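Local coordinates for neuroglobin (Symsagittifera roscoffensis, PDB 4B4Y), which is a haem protein of the globin family that probably binds oxygen or related small ligands, perhaps in the nervous system, at residues Q38-N43 with F50-A55; S15-D20 with V84-V89. All blocks are in the same frame, centred on the assembly; numbering follows the deposited sequence.

Interaction 1 (Q38-N43 with F50-A55); sequences QFMEEN and FPWADA. With HEM (protoporphyrin IX containing Fe), chain B.
Met40 sends CG anti to its carbonyl carbon (chi1 -66°) and folds at the last torsion (chi3 78°), which sets the thioether among Phe50, Trp52 and Ala53. With CG anti to the backbone N, Phe39 lays its ring between Phe50 and the haem. Met40 touches Phe50 CE2 with CG at 4.1 Å, Trp52 CH2 with SD at 3.9 Å and Ala53 CB with CE at 3.8 Å. The sulfur approaches both aromatic rings obliquely, as Met-aromatic contacts, Met40 SD lying 5.3 Å from the centroid of the Phe50 ring. Phe50 CZ meets the edge of the Phe39 ring, 4.1 Å from Phe39 CE2, while Phe39 CZ reaches the haem methyl CMC at 3.8 Å. Trp52 CZ2 lies over one face of the Phe50 ring, nearer its margin than its centre; Phe50 CE1 is 3.6 Å from haem CHD. Trp52 NE1 donates a 2.8 Å hydrogen bond to haem O1D, bent to 132° although the propionate oxygen lies in the indole plane. Were Phe50 an alanine, the haem edge and Met40 CG would probably lose their shared packing partner, and the indole the ring beneath CZ2. Lys107 of the second subunit grips the backbone carbonyls of Phe50, Pro51 and Ala53. Distal His71 meets Phe50 edge-to-face, and this phenylalanine also borders the bound oxygen: a phenylalanine wedged against the porphyrin at the CD corner is a hallmark of the globin haem pocket.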
ATOM      1  N   GLN A  38      13.672  -3.777  12.979  1.00 27.19           N
ATOM      2  CA  GLN A  38      13.856  -3.215  14.334  1.00 27.45           C
ATOM      3  C   GLN A  38      12.752  -2.173  14.540  1.00 27.65           C
ATOM      4  O   GLN A  38      12.204  -2.061  15.651  1.00 26.17           O
ATOM      5  CB  GLN A  38      15.218  -2.523  14.421  1.00 26.75           C
ATOM      6  CG  GLN A  38      15.554  -1.978  15.879  1.00 32.60           C
ATOM      7  CD  GLN A  38      16.743  -0.954  15.901  1.00 38.17           C
ATOM      8  OE1 GLN A  38      17.417  -0.723  14.850  1.00 36.78           O
ATOM      9  NE2 GLN A  38      16.991  -0.325  17.095  1.00 31.63           N
ATOM     10  N   PHE A  39      12.473  -1.348  13.506  1.00 25.59           N
ATOM     11  CA  PHE A  39      11.439  -0.295  13.630  1.00 25.44           C
ATOM     12  C   PHE A  39      10.079  -0.910  14.050  1.00 26.68           C
ATOM     13  O   PHE A  39       9.369  -0.354  14.915  1.00 26.60           O
ATOM     14  CB  PHE A  39      11.265   0.388  12.292  1.00 25.05           C
ATOM     15  CG  PHE A  39      10.259   1.518  12.267  1.00 23.41           C
ATOM     16  CD1 PHE A  39      10.314   2.548  13.148  1.00 25.02           C
ATOM     17  CD2 PHE A  39       9.277   1.547  11.282  1.00 23.60           C
ATOM     18  CE1 PHE A  39       9.373   3.628  13.074  1.00 21.96           C
ATOM     19  CE2 PHE A  39       8.379   2.589  11.170  1.00 25.42           C
ATOM     20  CZ  PHE A  39       8.392   3.619  12.053  1.00 23.28           C
ATOM     21  N   MET A  40       9.729  -2.031  13.426  1.00 25.29           N
ATOM     22  CA  MET A  40       8.472  -2.714  13.702  1.00 26.19           C
ATOM     23  C   MET A  40       8.497  -3.435  15.087  1.00 26.16           C
ATOM     24  O   MET A  40       7.487  -3.475  15.730  1.00 23.88           O
ATOM     25  CB  MET A  40       8.130  -3.711  12.544  1.00 24.48           C
ATOM     26  CG  MET A  40       7.831  -2.946  11.171  1.00 23.98           C
ATOM     27  SD  MET A  40       7.454  -4.174   9.864  1.00 27.16           S
ATOM     28  CE  MET A  40       5.709  -4.583  10.324  1.00 29.45           C
ATOM     29  N   GLU A  41       9.645  -3.975  15.508  1.00 25.09           N
ATOM     30  CA  GLU A  41       9.797  -4.506  16.873  1.00 26.06           C
ATOM     31  C   GLU A  41       9.591  -3.483  17.959  1.00 25.24           C
ATOM     32  O   GLU A  41       8.861  -3.734  18.973  1.00 27.01           O
ATOM     33  CB  GLU A  41      11.155  -5.205  17.020  1.00 27.21           C
ATOM     34  CG  GLU A  41      11.201  -6.468  16.172  1.00 28.05           C
ATOM     35  CD  GLU A  41      12.540  -7.115  16.170  1.00 30.01           C
ATOM     36  OE1 GLU A  41      13.520  -6.368  16.451  1.00 31.93           O
ATOM     37  OE2 GLU A  41      12.617  -8.349  15.819  1.00 31.69           O
ATOM     38  N   GLU A  42      10.137  -2.299  17.764  1.00 23.77           N
ATOM     39  CA  GLU A  42      10.111  -1.277  18.814  1.00 22.04           C
ATOM     40  C   GLU A  42       8.872  -0.441  18.770  1.00 25.04           C
ATOM     41  O   GLU A  42       8.474   0.202  19.827  1.00 25.85           O
ATOM     42  CB  GLU A  42      11.395  -0.402  18.765  1.00 22.98           C
ATOM     43  CG  GLU A  42      12.756  -1.213  18.848  1.00 20.94           C
ATOM     44  CD  GLU A  42      14.030  -0.326  18.747  1.00 25.98           C
ATOM     45  OE1 GLU A  42      13.962   0.891  18.359  1.00 23.83           O
ATOM     46  OE2 GLU A  42      15.121  -0.803  19.163  1.00 20.80           O
ATOM     47  N   ASN A  43       8.190  -0.417  17.607  1.00 25.30           N
ATOM     48  CA  ASN A  43       6.975   0.471  17.501  1.00 26.57           C
ATOM     49  C   ASN A  43       5.802  -0.355  16.961  1.00 28.65           C
ATOM     50  O   ASN A  43       5.537  -0.389  15.719  1.00 27.70           O
ATOM     51  CB  ASN A  43       7.261   1.604  16.577  1.00 25.58           C
ATOM     52  CG  ASN A  43       8.513   2.405  17.027  1.00 26.37           C
ATOM     53  OD1 ASN A  43       8.420   3.318  17.856  1.00 23.03           O
ATOM     54  ND2 ASN A  43       9.685   2.021  16.490  1.00 26.37           N
ATOM     55  N   PHE A  50       1.174   0.022   8.523  1.00 29.91           N
ATOM     56  CA  PHE A  50       1.516  -0.620   7.300  1.00 29.29           C
ATOM     57  C   PHE A  50       0.371  -1.594   6.946  1.00 31.22           C
ATOM     58  O   PHE A  50       0.099  -2.552   7.655  1.00 30.06           O
ATOM     59  CB  PHE A  50       2.807  -1.401   7.433  1.00 28.42           C
ATOM     60  CG  PHE A  50       4.054  -0.543   7.607  1.00 28.48           C
ATOM     61  CD1 PHE A  50       4.423   0.384   6.622  1.00 24.26           C
ATOM     62  CD2 PHE A  50       4.908  -0.762   8.694  1.00 25.32           C
ATOM     63  CE1 PHE A  50       5.590   1.175   6.735  1.00 25.74           C
ATOM     64  CE2 PHE A  50       6.102   0.001   8.867  1.00 26.80           C
ATOM     65  CZ  PHE A  50       6.470   0.953   7.894  1.00 28.73           C
ATOM     66  N   PRO A  51      -0.274  -1.382   5.794  1.00 32.99           N
ATOM     67  CA  PRO A  51      -1.432  -2.251   5.524  1.00 33.08           C
ATOM     68  C   PRO A  51      -1.029  -3.675   5.304  1.00 31.77           C
ATOM     69  O   PRO A  51      -1.788  -4.531   5.638  1.00 32.40           O
ATOM     70  CB  PRO A  51      -2.033  -1.705   4.187  1.00 33.24           C
ATOM     71  CG  PRO A  51      -1.356  -0.313   4.003  1.00 36.30           C
ATOM     72  CD  PRO A  51       0.006  -0.414   4.713  1.00 32.55           C
ATOM     73  N   TRP A  52       0.124  -3.929   4.713  1.00 30.17           N
ATOM     74  CA  TRP A  52       0.522  -5.266   4.447  1.00 28.33           C
ATOM     75  C   TRP A  52       1.022  -6.026   5.662  1.00 31.34           C
ATOM     76  O   TRP A  52       1.331  -7.242   5.568  1.00 31.19           O
ATOM     77  CB  TRP A  52       1.627  -5.209   3.420  1.00 29.00           C
ATOM     78  CG  TRP A  52       2.651  -4.197   3.753  1.00 32.11           C
ATOM     79  CD1 TRP A  52       2.735  -2.903   3.280  1.00 29.58           C
ATOM     80  CD2 TRP A  52       3.778  -4.377   4.676  1.00 30.30           C
ATOM     81  NE1 TRP A  52       3.911  -2.288   3.834  1.00 32.22           N
ATOM     82  CE2 TRP A  52       4.541  -3.175   4.669  1.00 31.84           C
ATOM     83  CE3 TRP A  52       4.232  -5.456   5.453  1.00 31.78           C
ATOM     84  CZ2 TRP A  52       5.702  -3.010   5.465  1.00 30.82           C
ATOM     85  CZ3 TRP A  52       5.377  -5.297   6.217  1.00 33.36           C
ATOM     86  CH2 TRP A  52       6.110  -4.084   6.209  1.00 31.28           C
ATOM     87  N   ALA A  53       1.186  -5.345   6.801  1.00 30.54           N
ATOM     88  CA  ALA A  53       1.803  -6.013   7.951  1.00 31.52           C
ATOM     89  C   ALA A  53       0.756  -6.936   8.596  1.00 33.24           C
ATOM     90  O   ALA A  53      -0.405  -6.527   8.833  1.00 32.64           O
ATOM     91  CB  ALA A  53       2.216  -4.930   9.004  1.00 29.52           C
ATOM     92  N   ASP A  54       1.181  -8.127   8.972  1.00 33.93           N
ATOM     93  CA  ASP A  54       0.244  -9.120   9.494  1.00 35.14           C
ATOM     94  C   ASP A  54       0.445  -9.187  11.002  1.00 35.16           C
ATOM     95  O   ASP A  54       1.401  -9.776  11.498  1.00 34.98           O
ATOM     96  CB  ASP A  54       0.531 -10.472   8.822  1.00 32.64           C
ATOM     97  CG  ASP A  54      -0.420 -11.624   9.309  1.00 37.88           C
ATOM     98  OD1 ASP A  54      -1.111 -11.558  10.397  1.00 32.38           O
ATOM     99  OD2 ASP A  54      -0.457 -12.632   8.543  1.00 40.47           O
ATOM    100  N   ALA A  55      -0.485  -8.615  11.712  1.00 36.80           N
ATOM    101  CA  ALA A  55      -0.444  -8.535  13.142  1.00 39.21           C
ATOM    102  C   ALA A  55      -0.384  -9.885  13.920  1.00 41.20           C
ATOM    103  O   ALA A  55      -0.147  -9.876  15.134  1.00 41.76           O
ATOM    104  CB  ALA A  55      -1.670  -7.762  13.586  1.00 40.03           C
TER
HETATM  105  CHA HEM B1155       5.065   4.391   2.100  1.00 25.51           C
HETATM  106  CHB HEM B1155       9.607   5.957   2.294  1.00 29.69           C
HETATM  107  CHC HEM B1155       8.860   7.239   6.958  1.00 28.89           C
HETATM  108  CHD HEM B1155       4.798   4.680   6.988  1.00 27.79           C
HETATM  109  C1A HEM B1155       6.350   4.715   1.734  1.00 29.66           C
HETATM  110  C2A HEM B1155       6.889   4.687   0.415  1.00 32.45           C
HETATM  111  C3A HEM B1155       8.131   5.103   0.467  1.00 29.74           C
HETATM  112  C4A HEM B1155       8.404   5.473   1.803  1.00 28.57           C
HETATM  113  CMA HEM B1155       9.151   5.272  -0.711  1.00 26.43           C
HETATM  114  CAA HEM B1155       6.080   4.221  -0.843  1.00 33.92           C
HETATM  115  CBA HEM B1155       6.420   2.770  -1.101  1.00 38.06           C
HETATM  116  CGA HEM B1155       5.495   2.139  -2.121  1.00 48.41           C
HETATM  117  O1A HEM B1155       5.156   2.706  -3.152  1.00 45.29           O
HETATM  118  O2A HEM B1155       5.054   0.993  -1.888  1.00 60.68           O
HETATM  119  C1B HEM B1155       9.819   6.497   3.581  1.00 30.11           C
HETATM  120  C2B HEM B1155      10.987   7.233   4.038  1.00 31.18           C
HETATM  121  C3B HEM B1155      10.780   7.613   5.288  1.00 32.13           C
HETATM  122  C4B HEM B1155       9.490   7.087   5.700  1.00 31.97           C
HETATM  123  CMB HEM B1155      12.207   7.527   3.123  1.00 26.60           C
HETATM  124  CAB HEM B1155      11.757   8.378   6.204  1.00 31.51           C
HETATM  125  CBB HEM B1155      12.020   9.666   5.964  1.00 30.77           C
HETATM  126  C1C HEM B1155       7.734   6.573   7.390  1.00 29.04           C
HETATM  127  C2C HEM B1155       7.310   6.351   8.785  1.00 30.54           C
HETATM  128  C3C HEM B1155       6.246   5.574   8.787  1.00 27.95           C
HETATM  129  C4C HEM B1155       5.931   5.321   7.411  1.00 30.45           C
HETATM  130  CMC HEM B1155       8.050   6.860  10.049  1.00 22.81           C
HETATM  131  CAC HEM B1155       5.429   5.099  10.050  1.00 27.14           C
HETATM  132  CBC HEM B1155       4.855   3.892   9.997  1.00 26.31           C
HETATM  133  C1D HEM B1155       4.370   4.537   5.681  1.00 35.05           C
HETATM  134  C2D HEM B1155       3.028   4.146   5.219  1.00 35.75           C
HETATM  135  C3D HEM B1155       3.200   4.083   3.752  1.00 38.03           C
HETATM  136  C4D HEM B1155       4.573   4.372   3.404  1.00 30.58           C
HETATM  137  CMD HEM B1155       1.759   3.781   5.995  1.00 37.38           C
HETATM  138  CAD HEM B1155       2.188   3.601   2.715  1.00 32.85           C
HETATM  139  CBD HEM B1155       3.178   2.538   3.316  1.00 40.55           C
HETATM  140  CGD HEM B1155       2.769   1.376   2.631  1.00 48.07           C
HETATM  141  O1D HEM B1155       3.222   0.314   3.105  1.00 44.85           O
HETATM  142  O2D HEM B1155       1.959   1.670   1.687  1.00 52.62           O
HETATM  143  NA  HEM B1155       7.296   5.213   2.541  1.00 29.35           N
HETATM  144  NB  HEM B1155       8.956   6.453   4.607  1.00 31.22           N
HETATM  145  NC  HEM B1155       6.881   5.914   6.594  1.00 28.10           N
HETATM  146  ND  HEM B1155       5.179   4.728   4.565  1.00 32.39           N
HETATM  147 FE   HEM B1155       7.027   5.582   4.542  1.00 25.56          FE

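Interaction 2 (S15-D20 with V84-V89); sequences SLIMED and VDLNGV
In this globin fold the N-terminal A helix packs against the EF corner, the turn that follows the long helix 66-83, through two side-chain pairs: Met18 with Val84 and Ile17 with Leu86. The backbones come nearest at the first pair, with the CA atoms of Met18 and Val84 6.5 Å apart. The Met18 chain leaves the helix with CG anti to its carbonyl carbon and bends again at chi2 (-79°), so that the thioether swings across to the corner. There Met18 SD lies 3.7 Å from Val84 CG2, and Met18 CE is equally near that methyl; the two side chains cross at roughly a right angle. Chi3 (-148°) is off a staggered value, and the close approach of CE to the Val84 carbonyl is doubtful. Deeper in, Ile17 CG1 touches Leu86 CD1 at 4.2 Å, these side chains too crossing almost perpendicularly. Both residues are buried and rest on helix 135-153, Ile17 on Trp141 and Leu86 on Ala144. To the same helix, Asp20 OD2 is hydrogen-bonded at Trp141 NE1 and Asp20 OD1 forms a salt bridge with Lys137 NZ. Within the corner, the backbone bond from Gly88 N to Asp85 O, 3.2 Å long, closes the turn that carries Leu86. With no hydrogen bond between the segments, the direct union is apolar; Ile17 and Leu86 are buried, whereas Met18 and Val84 lie at the surface, so exclusion of water probably counts most for the inner pair.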
ATOM      1  N   SER A  15      30.730  13.914   2.096  1.00 34.17           N
ATOM      2  CA  SER A  15      31.799  12.958   1.879  1.00 35.60           C
ATOM      3  C   SER A  15      31.789  11.869   2.973  1.00 36.32           C
ATOM      4  O   SER A  15      32.011  10.675   2.694  1.00 37.90           O
ATOM      5  CB  SER A  15      33.190  13.723   1.889  1.00 35.91           C
ATOM      6  OG  SER A  15      34.231  12.716   1.977  1.00 39.20           O
ATOM      7  N   LEU A  16      31.632  12.265   4.243  1.00 36.29           N
ATOM      8  CA  LEU A  16      31.534  11.231   5.375  1.00 37.08           C
ATOM      9  C   LEU A  16      30.391  10.230   5.114  1.00 35.80           C
ATOM     10  O   LEU A  16      30.564   9.032   5.284  1.00 36.65           O
ATOM     11  CB  LEU A  16      31.310  11.890   6.754  1.00 34.58           C
ATOM     12  CG  LEU A  16      32.488  12.722   7.233  1.00 36.57           C
ATOM     13  CD1 LEU A  16      32.087  13.671   8.443  1.00 36.64           C
ATOM     14  CD2 LEU A  16      33.713  11.767   7.524  1.00 32.98           C
ATOM     15  N   ILE A  17      29.246  10.730   4.636  1.00 36.50           N
ATOM     16  CA  ILE A  17      28.127   9.856   4.265  1.00 37.00           C
ATOM     17  C   ILE A  17      28.506   8.870   3.131  1.00 38.55           C
ATOM     18  O   ILE A  17      28.244   7.640   3.218  1.00 38.16           O
ATOM     19  CB  ILE A  17      26.930  10.666   3.729  1.00 36.82           C
ATOM     20  CG1 ILE A  17      26.371  11.613   4.780  1.00 38.88           C
ATOM     21  CG2 ILE A  17      25.898   9.692   3.236  1.00 34.95           C
ATOM     22  CD1 ILE A  17      25.609  10.906   5.839  1.00 38.75           C
ATOM     23  N   MET A  18      29.078   9.415   2.036  1.00 38.93           N
ATOM     24  CA  MET A  18      29.500   8.545   0.914  1.00 39.11           C
ATOM     25  C   MET A  18      30.469   7.491   1.399  1.00 38.43           C
ATOM     26  O   MET A  18      30.363   6.310   1.013  1.00 37.72           O
ATOM     27  CB  MET A  18      30.115   9.353  -0.243  1.00 40.03           C
ATOM     28  CG  MET A  18      29.048  10.053  -0.955  1.00 42.83           C
ATOM     29  SD  MET A  18      28.256   8.846  -2.018  1.00 51.55           S
ATOM     30  CE  MET A  18      27.849  10.029  -3.298  1.00 52.98           C
ATOM     31  N   GLU A  19      31.338   7.864   2.327  1.00 36.97           N
ATOM     32  CA  GLU A  19      32.221   6.837   2.828  1.00 38.96           C
ATOM     33  C   GLU A  19      31.415   5.708   3.578  1.00 39.68           C
ATOM     34  O   GLU A  19      31.772   4.518   3.490  1.00 40.67           O
ATOM     35  CB  GLU A  19      33.180   7.516   3.753  1.00 40.16           C
ATOM     36  CG  GLU A  19      34.102   6.674   4.553  1.00 48.22           C
ATOM     37  CD  GLU A  19      34.880   7.591   5.548  1.00 59.68           C
ATOM     38  OE1 GLU A  19      35.361   8.712   5.159  1.00 65.33           O
ATOM     39  OE2 GLU A  19      35.031   7.216   6.726  1.00 65.22           O
ATOM     40  N   ASP A  20      30.296   6.041   4.246  1.00 37.24           N
ATOM     41  CA  ASP A  20      29.521   4.910   4.838  1.00 36.29           C
ATOM     42  C   ASP A  20      28.639   4.221   3.814  1.00 33.99           C
ATOM     43  O   ASP A  20      28.430   3.010   3.904  1.00 34.24           O
ATOM     44  CB  ASP A  20      28.733   5.336   6.082  1.00 35.00           C
ATOM     45  CG  ASP A  20      29.635   5.940   7.153  1.00 38.41           C
ATOM     46  OD1 ASP A  20      30.810   5.440   7.307  1.00 42.70           O
ATOM     47  OD2 ASP A  20      29.155   6.880   7.859  1.00 38.20           O
ATOM     48  N   VAL A  84      23.138   9.964  -1.708  1.00 36.45           N
ATOM     49  CA  VAL A  84      24.218   9.970  -2.627  1.00 37.94           C
ATOM     50  C   VAL A  84      24.320  11.390  -3.222  1.00 39.87           C
ATOM     51  O   VAL A  84      25.336  11.817  -3.676  1.00 41.73           O
ATOM     52  CB  VAL A  84      23.972   8.709  -3.507  1.00 39.04           C
ATOM     53  CG1 VAL A  84      23.487   8.964  -4.917  1.00 33.37           C
ATOM     54  CG2 VAL A  84      24.961   7.673  -3.205  1.00 33.09           C
ATOM     55  N   ASP A  85      23.300  12.209  -3.075  1.00 40.49           N
ATOM     56  CA  ASP A  85      23.433  13.603  -3.515  1.00 39.19           C
ATOM     57  C   ASP A  85      22.501  14.476  -2.663  1.00 38.61           C
ATOM     58  O   ASP A  85      21.436  14.926  -3.120  1.00 37.01           O
ATOM     59  CB  ASP A  85      23.105  13.726  -5.022  1.00 40.47           C
ATOM     60  CG  ASP A  85      23.141  15.209  -5.553  1.00 43.24           C
ATOM     61  OD1 ASP A  85      23.636  16.175  -4.876  1.00 42.60           O
ATOM     62  OD2 ASP A  85      22.592  15.409  -6.660  1.00 46.95           O
ATOM     63  N   LEU A  86      22.910  14.746  -1.424  1.00 39.17           N
ATOM     64  CA  LEU A  86      21.963  15.343  -0.434  1.00 40.17           C
ATOM     65  C   LEU A  86      21.508  16.707  -0.785  1.00 40.71           C
ATOM     66  O   LEU A  86      20.317  17.029  -0.599  1.00 41.25           O
ATOM     67  CB  LEU A  86      22.502  15.344   0.996  1.00 38.14           C
ATOM     68  CG  LEU A  86      22.382  13.926   1.586  1.00 38.53           C
ATOM     69  CD1 LEU A  86      23.412  13.647   2.679  1.00 32.04           C
ATOM     70  CD2 LEU A  86      20.935  13.551   2.043  1.00 31.23           C
ATOM     71  N   ASN A  87      22.439  17.520  -1.286  1.00 43.43           N
ATOM     72  CA  ASN A  87      22.120  18.917  -1.651  1.00 47.39           C
ATOM     73  C   ASN A  87      21.294  19.100  -2.941  1.00 49.01           C
ATOM     74  O   ASN A  87      20.585  20.104  -3.101  1.00 49.62           O
ATOM     75  CB  ASN A  87      23.400  19.775  -1.663  1.00 48.43           C
ATOM     76  CG  ASN A  87      23.950  20.006  -0.232  1.00 48.89           C
ATOM     77  OD1 ASN A  87      23.200  19.901   0.754  1.00 46.34           O
ATOM     78  ND2 ASN A  87      25.257  20.281  -0.121  1.00 48.35           N
ATOM     79  N   GLY A  88      21.335  18.100  -3.809  1.00 51.35           N
ATOM     80  CA  GLY A  88      20.667  18.147  -5.100  1.00 56.12           C
ATOM     81  C   GLY A  88      19.385  17.328  -5.098  1.00 59.74           C
ATOM     82  O   GLY A  88      18.859  16.921  -6.175  1.00 59.61           O
ATOM     83  N   VAL A  89      18.881  17.115  -3.876  1.00 62.29           N
ATOM     84  CA  VAL A  89      17.735  16.253  -3.615  1.00 64.74           C
ATOM     85  C   VAL A  89      16.466  16.708  -4.400  1.00 66.91           C
ATOM     86  O   VAL A  89      15.672  15.852  -4.863  1.00 66.59           O
ATOM     87  CB  VAL A  89      17.516  16.076  -2.045  1.00 64.59           C
ATOM     88  CG1 VAL A  89      16.648  17.125  -1.500  1.00 63.83           C
ATOM     89  CG2 VAL A  89      16.984  14.743  -1.715  1.00 63.69           C
TER

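Overall arrangement
From the N terminus, the chain first passes through residues 15-20 on helix 11-24, which wait for residues 84-89 to close the wide loop of interaction 2, with 63 residues between the segments. Helix 28-42 follows directly and carries the first segment of interaction 1; only six residues, mostly helix 46-49, separate it from 50-55, so this short loop is nested inside the wide one. Helix 66-83 then runs back to the outer closure. Interactions 1 and 2 do not touch: the centres of interactions 1 and 2 are about 29 Å apart, on opposite sides of the chain's centre. Interaction 1 ties the second long helix to the haem-side corner, interaction 2 the first helix to the corner after 66-83.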